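Local structure of peroxidase (Cellulomonas bogoriensis 69B4 = DSM 16987, 6QZO) at residues 46-51 with 325-330; 198-203 with 268-273; 272-277 with 291-296. The protein binds heme b and is probably a dye-decolourising (DyP-type) peroxidase that uses hydrogen peroxide to oxidise its substrates. All coordinates share one frame; numbering follows the deposited sequence.

Interaction 1. Residues 46-51 with 325-330; sequences SFIALV and GLLFVT. With HEM (protoporphyrin IX containing Fe), chain I.
Ile48 and Leu50 face Leu327 and Val329 across the seam between the two four-stranded antiparallel sheets of the DyP fold, in which each half of the chain has the 2-3-1-4 strand order of a ferredoxin-like domain. Strands 47-51 and 325-330 belong to different sheets and cross at 71° with their axes 10.4 Å apart, too far for backbone bonds, and branched aliphatic tips bridge the gap. Leu327 holds the closer part: its CD1 approaches Ile48 CG2 at 4.0 Å as the two side chains pass in opposite directions, and the same methyl meets Leu50 CD2 at 4.3 Å. The looser part lies further along, where Leu50 CD2 and Val329 CG2 are 4.4 Å apart. No touching residue here is open to solvent; Met231 packs on Leu50 and Tyr310 on Ile48. Aliphatic side chains suit this buried gap, where neither strand presents a polar group to the other.

The other face of strand 325-330 lies against the heme, on the side away from the iron's histidine ligand. Leu326 lays CD2 on pyrrole atom C3B at 3.9 Å. With CG anti to the backbone N (chi1 -164°), Phe328 reaches the porphyrin: heme C1C lies over one ring face, offset toward the rim, and Thr330 CG2 over the other. The approach of Phe328 CE2 to heme C3C, 3.2 Å, is unusually short.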
loop_
_atom_site.group_PDB
_atom_site.type_symbol
_atom_site.label_atom_id
_atom_site.label_comp_id
_atom_site.label_asym_id
_atom_site.label_seq_id
_atom_site.Cartn_x
_atom_site.Cartn_y
_atom_site.Cartn_z
ATOM N N SER A 46 -2.972 3.616 10.559
ATOM C CA SER A 46 -1.842 3.519 9.600
ATOM C C SER A 46 -2.304 3.671 8.146
ATOM O O SER A 46 -1.534 4.271 7.357
ATOM C CB SER A 46 -1.088 2.242 9.813
ATOM O OG SER A 46 -0.469 2.229 11.087
ATOM N N PHE A 47 -3.476 3.151 7.767
ATOM C CA PHE A 47 -3.854 3.049 6.330
ATOM C C PHE A 47 -5.228 3.655 6.047
ATOM O O PHE A 47 -6.091 3.690 6.957
ATOM C CB PHE A 47 -3.774 1.596 5.870
ATOM C CG PHE A 47 -2.462 0.966 6.252
ATOM C CD1 PHE A 47 -1.275 1.459 5.729
ATOM C CD2 PHE A 47 -2.405 -0.040 7.196
ATOM C CE1 PHE A 47 -0.054 0.922 6.113
ATOM C CE2 PHE A 47 -1.183 -0.586 7.567
ATOM C CZ PHE A 47 -0.008 -0.098 7.032
ATOM N N ILE A 48 -5.391 4.095 4.793
ATOM C CA ILE A 48 -6.620 4.721 4.231
ATOM C C ILE A 48 -6.830 4.262 2.787
ATOM O O ILE A 48 -5.850 4.179 2.027
ATOM C CB ILE A 48 -6.549 6.259 4.274
ATOM C CG1 ILE A 48 -7.903 6.875 3.953
ATOM C CG2 ILE A 48 -5.451 6.802 3.361
ATOM C CD1 ILE A 48 -8.029 8.308 4.431
ATOM N N ALA A 49 -8.088 4.015 2.433
ATOM C CA ALA A 49 -8.556 3.926 1.035
ATOM C C ALA A 49 -9.794 4.807 0.945
ATOM O O ALA A 49 -10.741 4.532 1.680
ATOM C CB ALA A 49 -8.845 2.498 0.653
ATOM N N LEU A 50 -9.737 5.887 0.166
ATOM C CA LEU A 50 -10.941 6.658 -0.196
ATOM C C LEU A 50 -11.495 6.049 -1.481
ATOM O O LEU A 50 -10.783 6.108 -2.514
ATOM C CB LEU A 50 -10.551 8.111 -0.436
ATOM C CG LEU A 50 -10.180 9.012 0.727
ATOM C CD1 LEU A 50 -11.332 9.228 1.658
ATOM C CD2 LEU A 50 -8.950 8.572 1.487
ATOM N N VAL A 51 -12.687 5.459 -1.393
ATOM C CA VAL A 51 -13.400 4.868 -2.552
ATOM C C VAL A 51 -14.558 5.791 -2.952
ATOM O O VAL A 51 -15.558 5.835 -2.224
ATOM C CB VAL A 51 -13.885 3.442 -2.244
ATOM C CG1 VAL A 51 -14.466 2.783 -3.483
ATOM C CG2 VAL A 51 -12.761 2.582 -1.665
ATOM N N GLY A 325 3.039 11.783 -3.186
ATOM C CA GLY A 325 2.323 13.017 -2.829
ATOM C C GLY A 325 1.566 12.891 -1.529
ATOM O O GLY A 325 1.861 11.962 -0.748
ATOM N N LEU A 326 0.627 13.809 -1.312
ATOM C CA LEU A 326 -0.200 13.911 -0.084
ATOM C C LEU A 326 -1.664 13.660 -0.469
ATOM O O LEU A 326 -2.131 14.281 -1.456
ATOM C CB LEU A 326 -0.006 15.308 0.502
ATOM C CG LEU A 326 -0.388 15.466 1.976
ATOM C CD1 LEU A 326 0.581 14.713 2.877
ATOM C CD2 LEU A 326 -0.454 16.927 2.367
ATOM N N LEU A 327 -2.314 12.695 0.195
ATOM C CA LEU A 327 -3.787 12.574 0.229
ATOM C C LEU A 327 -4.258 13.597 1.245
ATOM O O LEU A 327 -4.290 13.266 2.428
ATOM C CB LEU A 327 -4.230 11.178 0.664
ATOM C CG LEU A 327 -4.024 10.051 -0.334
ATOM C CD1 LEU A 327 -4.945 8.874 -0.012
ATOM C CD2 LEU A 327 -4.251 10.512 -1.769
ATOM N N PHE A 328 -4.532 14.802 0.775
ATOM C CA PHE A 328 -4.913 15.933 1.653
ATOM C C PHE A 328 -6.418 15.861 1.885
ATOM O O PHE A 328 -7.190 16.321 1.012
ATOM C CB PHE A 328 -4.475 17.250 1.027
ATOM C CG PHE A 328 -4.470 18.379 2.011
ATOM C CD1 PHE A 328 -3.737 18.287 3.181
ATOM C CD2 PHE A 328 -5.189 19.528 1.768
ATOM C CE1 PHE A 328 -3.699 19.332 4.076
ATOM C CE2 PHE A 328 -5.183 20.566 2.681
ATOM C CZ PHE A 328 -4.444 20.463 3.828
ATOM N N VAL A 329 -6.810 15.267 3.011
ATOM C CA VAL A 329 -8.232 15.130 3.445
ATOM C C VAL A 329 -8.452 16.147 4.562
ATOM O O VAL A 329 -7.678 16.113 5.532
ATOM C CB VAL A 329 -8.517 13.698 3.935
ATOM C CG1 VAL A 329 -9.984 13.509 4.315
ATOM C CG2 VAL A 329 -8.099 12.651 2.909
ATOM N N THR A 330 -9.435 17.042 4.425
ATOM C CA THR A 330 -9.805 18.029 5.482
ATOM C C THR A 330 -11.297 17.908 5.805
ATOM O O THR A 330 -12.075 17.576 4.908
ATOM C CB THR A 330 -9.443 19.466 5.096
ATOM O OG1 THR A 330 -10.371 19.900 4.101
ATOM C CG2 THR A 330 -8.029 19.610 4.571
HETATM C CHA HEM I . 0.856 23.285 7.689
HETATM C CHB HEM I . 2.871 20.505 4.317
HETATM C CHC HEM I . -0.809 21.470 1.339
HETATM C CHD HEM I . -3.025 23.914 4.854
HETATM C C1A HEM I . 1.724 22.475 7.010
HETATM C C2A HEM I . 3.012 22.095 7.489
HETATM C C3A HEM I . 3.580 21.324 6.527
HETATM C C4A HEM I . 2.640 21.201 5.480
HETATM C CMA HEM I . 4.954 20.683 6.552
HETATM C CAA HEM I . 3.665 22.518 8.793
HETATM C CBA HEM I . 3.364 21.583 9.965
HETATM C CGA HEM I . 1.943 21.762 10.388
HETATM O O1A HEM I . 1.086 20.990 9.872
HETATM O O2A HEM I . 1.640 22.665 11.218
HETATM C C1B HEM I . 2.022 20.551 3.218
HETATM C C2B HEM I . 2.325 19.869 2.008
HETATM C C3B HEM I . 1.289 20.138 1.147
HETATM C C4B HEM I . 0.373 21.008 1.896
HETATM C CMB HEM I . 3.552 19.000 1.748
HETATM C CAB HEM I . 1.015 19.644 -0.217
HETATM C CBB HEM I . 1.665 18.627 -0.782
HETATM C C1C HEM I . -1.746 22.208 2.025
HETATM C C2C HEM I . -2.946 22.651 1.470
HETATM C C3C HEM I . -3.613 23.361 2.441
HETATM C C4C HEM I . -2.779 23.337 3.628
HETATM C CMC HEM I . -3.476 22.442 0.078
HETATM C CAC HEM I . -4.936 23.919 2.053
HETATM C CBC HEM I . -5.733 24.610 2.821
HETATM C C1D HEM I . -2.107 23.931 5.924
HETATM C C2D HEM I . -2.406 24.595 7.206
HETATM C C3D HEM I . -1.322 24.440 7.987
HETATM C C4D HEM I . -0.373 23.664 7.171
HETATM C CMD HEM I . -3.646 25.364 7.630
HETATM C CAD HEM I . -1.143 24.962 9.418
HETATM C CBD HEM I . -0.535 26.380 9.409
HETATM C CGD HEM I . -0.359 27.031 10.777
HETATM O O1D HEM I . -1.330 27.559 11.361
HETATM O O2D HEM I . 0.771 27.088 11.338
HETATM N NA HEM I . 1.513 21.919 5.782
HETATM N NB HEM I . 0.870 21.213 3.106
HETATM N NC HEM I . -1.640 22.626 3.318
HETATM N ND HEM I . -0.880 23.394 5.964
HETATM FE FE HEM I . -0.009 22.404 4.608
#

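Interaction 2. Residues 198-203 with 268-273; sequences GQVEGT and RAEHDE. With HEM (protoporphyrin IX containing Fe), chain I.
Thr203 and Glu270 make the one hydrogen bond between these two loops: the hydroxyl OG1 donates to Glu270 OE2 over 2.7 Å. It reaches that oxygen on the anti side, 16° out of the carboxylate plane. Glu270 can span the gap because its chain runs extended, with CG opposite the backbone N (chi1 -166°), from a type I turn covering Ala269 to Asp272. That turn has a polar brace of its own, for Asp272 OD2 accepts the amide of Arg268 almost straight and that of Ala269 more weakly.

The other loop meets the cofactor. Residues 198-202, GQVEG, correspond to the GXXDG motif of DyP peroxidases, with Glu201 where the family usually has aspartate. Gly202 N donates a hydrogen bond to heme propionate O1A at 2.9 Å; its phi of 118° would press a side chain against the preceding carbonyl, which calls for glycine. Glu201 turns the other way, its OE1 in close contact with heme CHB at 3.2 Å but not bonded to it, while its OE2 forms a salt bridge with Arg307.

Van der Waals contacts fill the rest. Val200 CG1 lies 3.8 Å from Glu270 OE2, and Thr203 CG2 meets His271 ND1 obliquely at 4.1 Å. Were Glu270 cut back to an alanine, the Thr203 hydroxyl would probably lose this acceptor and a gap would open beside Val200 CG1.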
loop_
_atom_site.group_PDB
_atom_site.type_symbol
_atom_site.label_atom_id
_atom_site.label_comp_id
_atom_site.label_asym_id
_atom_site.label_seq_id
_atom_site.Cartn_x
_atom_site.Cartn_y
_atom_site.Cartn_z
ATOM N N GLY A 198 9.702 14.654 3.573
ATOM C CA GLY A 198 10.536 14.481 4.775
ATOM C C GLY A 198 10.118 15.412 5.894
ATOM O O GLY A 198 10.836 15.454 6.910
ATOM N N GLN A 199 8.974 16.090 5.749
ATOM C CA GLN A 199 8.517 17.155 6.690
ATOM C C GLN A 199 7.630 16.556 7.779
ATOM O O GLN A 199 7.029 15.496 7.545
ATOM C CB GLN A 199 7.730 18.231 5.941
ATOM C CG GLN A 199 8.537 18.936 4.865
ATOM C CD GLN A 199 7.671 19.481 3.758
ATOM O OE1 GLN A 199 6.518 19.071 3.567
ATOM N NE2 GLN A 199 8.227 20.409 3.005
ATOM N N VAL A 200 7.545 17.239 8.916
ATOM C CA VAL A 200 6.537 16.995 9.989
ATOM C C VAL A 200 5.252 17.690 9.546
ATOM O O VAL A 200 5.347 18.875 9.177
ATOM C CB VAL A 200 7.028 17.510 11.355
ATOM C CG1 VAL A 200 6.029 17.236 12.467
ATOM C CG2 VAL A 200 8.380 16.915 11.714
ATOM N N GLU A 201 4.130 16.964 9.532
ATOM C CA GLU A 201 2.793 17.446 9.096
ATOM C C GLU A 201 1.819 17.179 10.256
ATOM O O GLU A 201 1.854 16.043 10.808
ATOM C CB GLU A 201 2.420 16.758 7.774
ATOM C CG GLU A 201 0.923 16.677 7.471
ATOM C CD GLU A 201 0.321 17.761 6.588
ATOM O OE1 GLU A 201 1.056 18.284 5.717
ATOM O OE2 GLU A 201 -0.909 18.055 6.751
ATOM N N GLY A 202 1.026 18.188 10.647
ATOM C CA GLY A 202 -0.122 18.023 11.563
ATOM C C GLY A 202 0.015 18.795 12.861
ATOM O O GLY A 202 -0.884 18.703 13.709
ATOM N N THR A 203 1.081 19.578 12.996
ATOM C CA THR A 203 1.465 20.287 14.244
ATOM C C THR A 203 0.383 21.296 14.649
ATOM O O THR A 203 -0.117 21.193 15.775
ATOM C CB THR A 203 2.822 20.962 14.046
ATOM O OG1 THR A 203 3.741 19.926 13.679
ATOM C CG2 THR A 203 3.290 21.697 15.275
ATOM N N ARG A 268 12.497 26.536 19.091
ATOM C CA ARG A 268 13.425 25.415 19.425
ATOM C C ARG A 268 12.715 24.055 19.372
ATOM O O ARG A 268 13.408 23.059 19.085
ATOM C CB ARG A 268 14.031 25.591 20.823
ATOM C CG ARG A 268 14.952 26.799 20.986
ATOM C CD ARG A 268 16.114 27.005 20.021
ATOM N NE ARG A 268 16.854 25.798 19.674
ATOM C CZ ARG A 268 17.933 25.770 18.889
ATOM N NH1 ARG A 268 18.413 26.882 18.341
ATOM N NH2 ARG A 268 18.540 24.618 18.658
ATOM N N ALA A 269 11.404 23.999 19.653
ATOM C CA ALA A 269 10.606 22.749 19.724
ATOM C C ALA A 269 9.417 22.782 18.750
ATOM O O ALA A 269 9.000 23.881 18.318
ATOM C CB ALA A 269 10.145 22.524 21.142
ATOM N N GLU A 270 8.890 21.599 18.413
ATOM C CA GLU A 270 7.782 21.417 17.440
ATOM C C GLU A 270 6.630 22.375 17.756
ATOM O O GLU A 270 6.102 22.993 16.816
ATOM C CB GLU A 270 7.259 19.978 17.446
ATOM C CG GLU A 270 6.376 19.661 16.246
ATOM C CD GLU A 270 5.554 18.389 16.336
ATOM O OE1 GLU A 270 6.002 17.440 17.019
ATOM O OE2 GLU A 270 4.471 18.345 15.703
ATOM N N HIS A 271 6.245 22.477 19.028
ATOM C CA HIS A 271 4.932 23.026 19.458
ATOM C C HIS A 271 5.056 24.504 19.853
ATOM O O HIS A 271 4.018 25.112 20.144
ATOM C CB HIS A 271 4.332 22.111 20.532
ATOM C CG HIS A 271 3.732 20.881 19.937
ATOM N ND1 HIS A 271 2.542 20.918 19.241
ATOM C CD2 HIS A 271 4.152 19.598 19.910
ATOM C CE1 HIS A 271 2.242 19.708 18.803
ATOM N NE2 HIS A 271 3.221 18.870 19.201
ATOM N N ASP A 272 6.268 25.067 19.804
ATOM C CA ASP A 272 6.490 26.529 19.926
ATOM C C ASP A 272 5.578 27.256 18.933
ATOM O O ASP A 272 5.358 26.729 17.822
ATOM C CB ASP A 272 7.951 26.905 19.674
ATOM C CG ASP A 272 8.904 26.490 20.784
ATOM O OD1 ASP A 272 8.454 25.867 21.756
ATOM O OD2 ASP A 272 10.098 26.795 20.664
ATOM N N GLU A 273 5.066 28.417 19.342
ATOM C CA GLU A 273 4.296 29.347 18.481
ATOM C C GLU A 273 5.260 30.003 17.498
ATOM O O GLU A 273 6.264 30.577 17.898
ATOM C CB GLU A 273 3.589 30.424 19.311
ATOM C CG GLU A 273 2.292 29.953 19.948
ATOM C CD GLU A 273 1.217 29.547 18.951
ATOM O OE1 GLU A 273 1.151 30.173 17.860
ATOM O OE2 GLU A 273 0.477 28.584 19.249
HETATM C CHA HEM I . 0.856 23.285 7.689
HETATM C CHB HEM I . 2.871 20.505 4.317
HETATM C CHC HEM I . -0.809 21.470 1.339
HETATM C CHD HEM I . -3.025 23.914 4.854
HETATM C C1A HEM I . 1.724 22.475 7.010
HETATM C C2A HEM I . 3.012 22.095 7.489
HETATM C C3A HEM I . 3.580 21.324 6.527
HETATM C C4A HEM I . 2.640 21.201 5.480
HETATM C CMA HEM I . 4.954 20.683 6.552
HETATM C CAA HEM I . 3.665 22.518 8.793
HETATM C CBA HEM I . 3.364 21.583 9.965
HETATM C CGA HEM I . 1.943 21.762 10.388
HETATM O O1A HEM I . 1.086 20.990 9.872
HETATM O O2A HEM I . 1.640 22.665 11.218
HETATM C C1B HEM I . 2.022 20.551 3.218
HETATM C C2B HEM I . 2.325 19.869 2.008
HETATM C C3B HEM I . 1.289 20.138 1.147
HETATM C C4B HEM I . 0.373 21.008 1.896
HETATM C CMB HEM I . 3.552 19.000 1.748
HETATM C CAB HEM I . 1.015 19.644 -0.217
HETATM C CBB HEM I . 1.665 18.627 -0.782
HETATM C C1C HEM I . -1.746 22.208 2.025
HETATM C C2C HEM I . -2.946 22.651 1.470
HETATM C C3C HEM I . -3.613 23.361 2.441
HETATM C C4C HEM I . -2.779 23.337 3.628
HETATM C CMC HEM I . -3.476 22.442 0.078
HETATM C CAC HEM I . -4.936 23.919 2.053
HETATM C CBC HEM I . -5.733 24.610 2.821
HETATM C C1D HEM I . -2.107 23.931 5.924
HETATM C C2D HEM I . -2.406 24.595 7.206
HETATM C C3D HEM I . -1.322 24.440 7.987
HETATM C C4D HEM I . -0.373 23.664 7.171
HETATM C CMD HEM I . -3.646 25.364 7.630
HETATM C CAD HEM I . -1.143 24.962 9.418
HETATM C CBD HEM I . -0.535 26.380 9.409
HETATM C CGD HEM I . -0.359 27.031 10.777
HETATM O O1D HEM I . -1.330 27.559 11.361
HETATM O O2D HEM I . 0.771 27.088 11.338
HETATM N NA HEM I . 1.513 21.919 5.782
HETATM N NB HEM I . 0.870 21.213 3.106
HETATM N NC HEM I . -1.640 22.626 3.318
HETATM N ND HEM I . -0.880 23.394 5.964
HETATM FE FE HEM I . -0.009 22.404 4.608
#

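Interaction 3. Residues 272-277 with 291-296. With HEM (protoporphyrin IX containing Fe), chain I.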
loop_
_atom_site.group_PDB
_atom_site.type_symbol
_atom_site.label_atom_id
_atom_site.label_comp_id
_atom_site.label_asym_id
_atom_site.label_seq_id
_atom_site.Cartn_x
_atom_site.Cartn_y
_atom_site.Cartn_z
ATOM N N ASP A 272 6.268 25.067 19.804
ATOM C CA ASP A 272 6.490 26.529 19.926
ATOM C C ASP A 272 5.578 27.256 18.933
ATOM O O ASP A 272 5.358 26.729 17.822
ATOM C CB ASP A 272 7.951 26.905 19.674
ATOM C CG ASP A 272 8.904 26.490 20.784
ATOM O OD1 ASP A 272 8.454 25.867 21.756
ATOM O OD2 ASP A 272 10.098 26.795 20.664
ATOM N N GLU A 273 5.066 28.417 19.342
ATOM C CA GLU A 273 4.296 29.347 18.481
ATOM C C GLU A 273 5.260 30.003 17.498
ATOM O O GLU A 273 6.264 30.577 17.898
ATOM C CB GLU A 273 3.589 30.424 19.311
ATOM C CG GLU A 273 2.292 29.953 19.948
ATOM C CD GLU A 273 1.217 29.547 18.951
ATOM O OE1 GLU A 273 1.151 30.173 17.860
ATOM O OE2 GLU A 273 0.477 28.584 19.249
ATOM N N PRO A 274 4.988 29.934 16.180
ATOM C CA PRO A 274 5.766 30.698 15.209
ATOM C C PRO A 274 5.697 32.200 15.523
ATOM O O PRO A 274 4.633 32.673 15.805
ATOM C CB PRO A 274 5.093 30.389 13.863
ATOM C CG PRO A 274 4.325 29.101 14.106
ATOM C CD PRO A 274 3.923 29.133 15.560
ATOM N N ASP A 275 6.834 32.897 15.477
ATOM C CA ASP A 275 6.917 34.372 15.655
ATOM C C ASP A 275 7.011 35.019 14.267
ATOM O O ASP A 275 8.123 35.164 13.746
ATOM C CB ASP A 275 8.065 34.749 16.588
ATOM C CG ASP A 275 8.072 36.230 16.936
ATOM O OD1 ASP A 275 7.252 36.966 16.358
ATOM O OD2 ASP A 275 8.898 36.651 17.763
ATOM N N LEU A 276 5.865 35.423 13.720
ATOM C CA LEU A 276 5.726 35.977 12.350
ATOM C C LEU A 276 6.131 37.453 12.326
ATOM O O LEU A 276 6.158 38.019 11.220
ATOM C CB LEU A 276 4.278 35.792 11.892
ATOM C CG LEU A 276 3.824 34.338 11.765
ATOM C CD1 LEU A 276 2.349 34.264 11.378
ATOM C CD2 LEU A 276 4.681 33.564 10.747
ATOM N N GLU A 277 6.460 38.042 13.476
ATOM C CA GLU A 277 6.928 39.456 13.566
ATOM C C GLU A 277 8.464 39.497 13.596
ATOM O O GLU A 277 9.007 40.604 13.441
ATOM C CB GLU A 277 6.370 40.169 14.803
ATOM C CG GLU A 277 4.903 39.890 15.089
ATOM C CD GLU A 277 3.948 40.231 13.960
ATOM O OE1 GLU A 277 4.129 41.311 13.338
ATOM O OE2 GLU A 277 3.027 39.408 13.698
ATOM N N ALA A 291 6.121 31.904 3.009
ATOM C CA ALA A 291 6.313 30.601 3.694
ATOM C C ALA A 291 4.940 29.956 3.906
ATOM O O ALA A 291 3.990 30.696 4.232
ATOM C CB ALA A 291 7.027 30.788 5.004
ATOM N N HIS A 292 4.858 28.636 3.752
ATOM C CA HIS A 292 3.590 27.866 3.764
ATOM C C HIS A 292 2.779 28.217 5.016
ATOM O O HIS A 292 1.575 28.447 4.891
ATOM C CB HIS A 292 3.874 26.356 3.644
ATOM C CG HIS A 292 2.649 25.504 3.543
ATOM N ND1 HIS A 292 1.747 25.624 2.507
ATOM C CD2 HIS A 292 2.182 24.509 4.340
ATOM C CE1 HIS A 292 0.768 24.748 2.674
ATOM N NE2 HIS A 292 1.012 24.037 3.798
ATOM N N ILE A 293 3.406 28.219 6.188
ATOM C CA ILE A 293 2.651 28.281 7.473
ATOM C C ILE A 293 2.236 29.731 7.744
ATOM O O ILE A 293 1.328 29.937 8.568
ATOM C CB ILE A 293 3.450 27.673 8.643
ATOM C CG1 ILE A 293 4.653 28.533 9.043
ATOM C CG2 ILE A 293 3.837 26.243 8.323
ATOM C CD1 ILE A 293 5.219 28.179 10.387
ATOM N N ARG A 294 2.882 30.699 7.103
ATOM C CA ARG A 294 2.445 32.113 7.189
ATOM C C ARG A 294 1.182 32.267 6.335
ATOM O O ARG A 294 0.211 32.828 6.832
ATOM C CB ARG A 294 3.558 33.062 6.739
ATOM C CG ARG A 294 3.181 34.531 6.825
ATOM C CD ARG A 294 4.248 35.413 6.220
ATOM N NE ARG A 294 5.412 35.514 7.081
ATOM C CZ ARG A 294 5.512 36.315 8.141
ATOM N NH1 ARG A 294 4.495 37.090 8.497
ATOM N NH2 ARG A 294 6.633 36.333 8.856
ATOM N N ARG A 295 1.211 31.763 5.106
ATOM C CA ARG A 295 0.125 31.949 4.111
ATOM C C ARG A 295 -1.087 31.077 4.477
ATOM O O ARG A 295 -2.202 31.456 4.091
ATOM C CB ARG A 295 0.649 31.637 2.704
ATOM C CG ARG A 295 1.750 32.570 2.241
ATOM C CD ARG A 295 1.265 33.991 2.062
ATOM N NE ARG A 295 0.280 34.081 0.992
ATOM C CZ ARG A 295 -0.472 35.146 0.739
ATOM N NH1 ARG A 295 -0.371 36.232 1.493
ATOM N NH2 ARG A 295 -1.343 35.106 -0.244
ATOM N N ALA A 296 -0.871 29.963 5.184
ATOM C CA ALA A 296 -1.907 28.950 5.498
ATOM C C ALA A 296 -2.565 29.251 6.848
ATOM O O ALA A 296 -3.688 28.746 7.082
ATOM C CB ALA A 296 -1.296 27.578 5.486
HETATM C CHA HEM I . 0.856 23.285 7.689
HETATM C CHB HEM I . 2.871 20.505 4.317
HETATM C CHC HEM I . -0.809 21.470 1.339
HETATM C CHD HEM I . -3.025 23.914 4.854
HETATM C C1A HEM I . 1.724 22.475 7.010
HETATM C C2A HEM I . 3.012 22.095 7.489
HETATM C C3A HEM I . 3.580 21.324 6.527
HETATM C C4A HEM I . 2.640 21.201 5.480
HETATM C CMA HEM I . 4.954 20.683 6.552
HETATM C CAA HEM I . 3.665 22.518 8.793
HETATM C CBA HEM I . 3.364 21.583 9.965
HETATM C CGA HEM I . 1.943 21.762 10.388
HETATM O O1A HEM I . 1.086 20.990 9.872
HETATM O O2A HEM I . 1.640 22.665 11.218
HETATM C C1B HEM I . 2.022 20.551 3.218
HETATM C C2B HEM I . 2.325 19.869 2.008
HETATM C C3B HEM I . 1.289 20.138 1.147
HETATM C C4B HEM I . 0.373 21.008 1.896
HETATM C CMB HEM I . 3.552 19.000 1.748
HETATM C CAB HEM I . 1.015 19.644 -0.217
HETATM C CBB HEM I . 1.665 18.627 -0.782
HETATM C C1C HEM I . -1.746 22.208 2.025
HETATM C C2C HEM I . -2.946 22.651 1.470
HETATM C C3C HEM I . -3.613 23.361 2.441
HETATM C C4C HEM I . -2.779 23.337 3.628
HETATM C CMC HEM I . -3.476 22.442 0.078
HETATM C CAC HEM I . -4.936 23.919 2.053
HETATM C CBC HEM I . -5.733 24.610 2.821
HETATM C C1D HEM I . -2.107 23.931 5.924
HETATM C C2D HEM I . -2.406 24.595 7.206
HETATM C C3D HEM I . -1.322 24.440 7.987
HETATM C C4D HEM I . -0.373 23.664 7.171
HETATM C CMD HEM I . -3.646 25.364 7.630
HETATM C CAD HEM I . -1.143 24.962 9.418
HETATM C CBD HEM I . -0.535 26.380 9.409
HETATM C CGD HEM I . -0.359 27.031 10.777
HETATM O O1D HEM I . -1.330 27.559 11.361
HETATM O O2D HEM I . 0.771 27.088 11.338
HETATM N NA HEM I . 1.513 21.919 5.782
HETATM N NB HEM I . 0.870 21.213 3.106
HETATM N NC HEM I . -1.640 22.626 3.318
HETATM N ND HEM I . -0.880 23.394 5.964
HETATM FE FE HEM I . -0.009 22.404 4.608
#
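Arg294 reaches from its helix to the carbonyl of Leu276 and grips it with both terminal nitrogens: NH2 donates to Leu276 O at 2.9 Å, and NH1 adds a weak bond at 3.3 Å. The oxygen lies at the guanidinium edge, in its plane, while Leu276 CD2 sits over the centre of one face. A bend at chi3 (-74°) turns the group to this position, and further bonds from NE to Asp288 O and NH2 to Ile287 O fix its rotation. Arginine suits a place where several loop carbonyls need donors. In the loop itself, Asp275 OD1 accepts from Glu277 N at 3.2 Å, an Asx turn.

On the heme side both ring nitrogens of His292 have partners. NE2 binds the iron at 2.1 Å as its axial ligand, and ND1 is hydrogen-bonded to Asp350 OD2. Ala291, at the N-cap, offers its carbonyl to Arg295 N.

Apolar contact is small: Pro274 CG meets Ile293 CD1 at 3.9 Å. Helix 292-296 thus has this loop along one flank, with His292 and Ile293 packing on Ile255 of helix 248-255 and His292, Arg295 and Ala296 on Leu346 of helix 340-348.

In the fold
The heme ties the three contacts together. Interaction 1 brings strand 325-330 to the face opposite His292, and interaction 2 brings Glu201 to the same face, its neighbours running along the porphyrin edge and a propionate; interaction 3 carries the helix that supplies the iron ligand. Interactions 1 and 2 have centres about 21 Å apart yet touch at the cofactor, where Leu326 CD2 lies 3.9 Å from Glu201 OE1. Interactions 2 and 3, about 11 Å apart between centres, share Asp272 and Glu273, so a single loop runs from one to the other. Interactions 1 and 3 stay apart, their nearest atoms about 7 Å from each other, with the porphyrin between Phe328 and His292. Interactions 2 and 3 both lie within the stretch of chain closed by interaction 1.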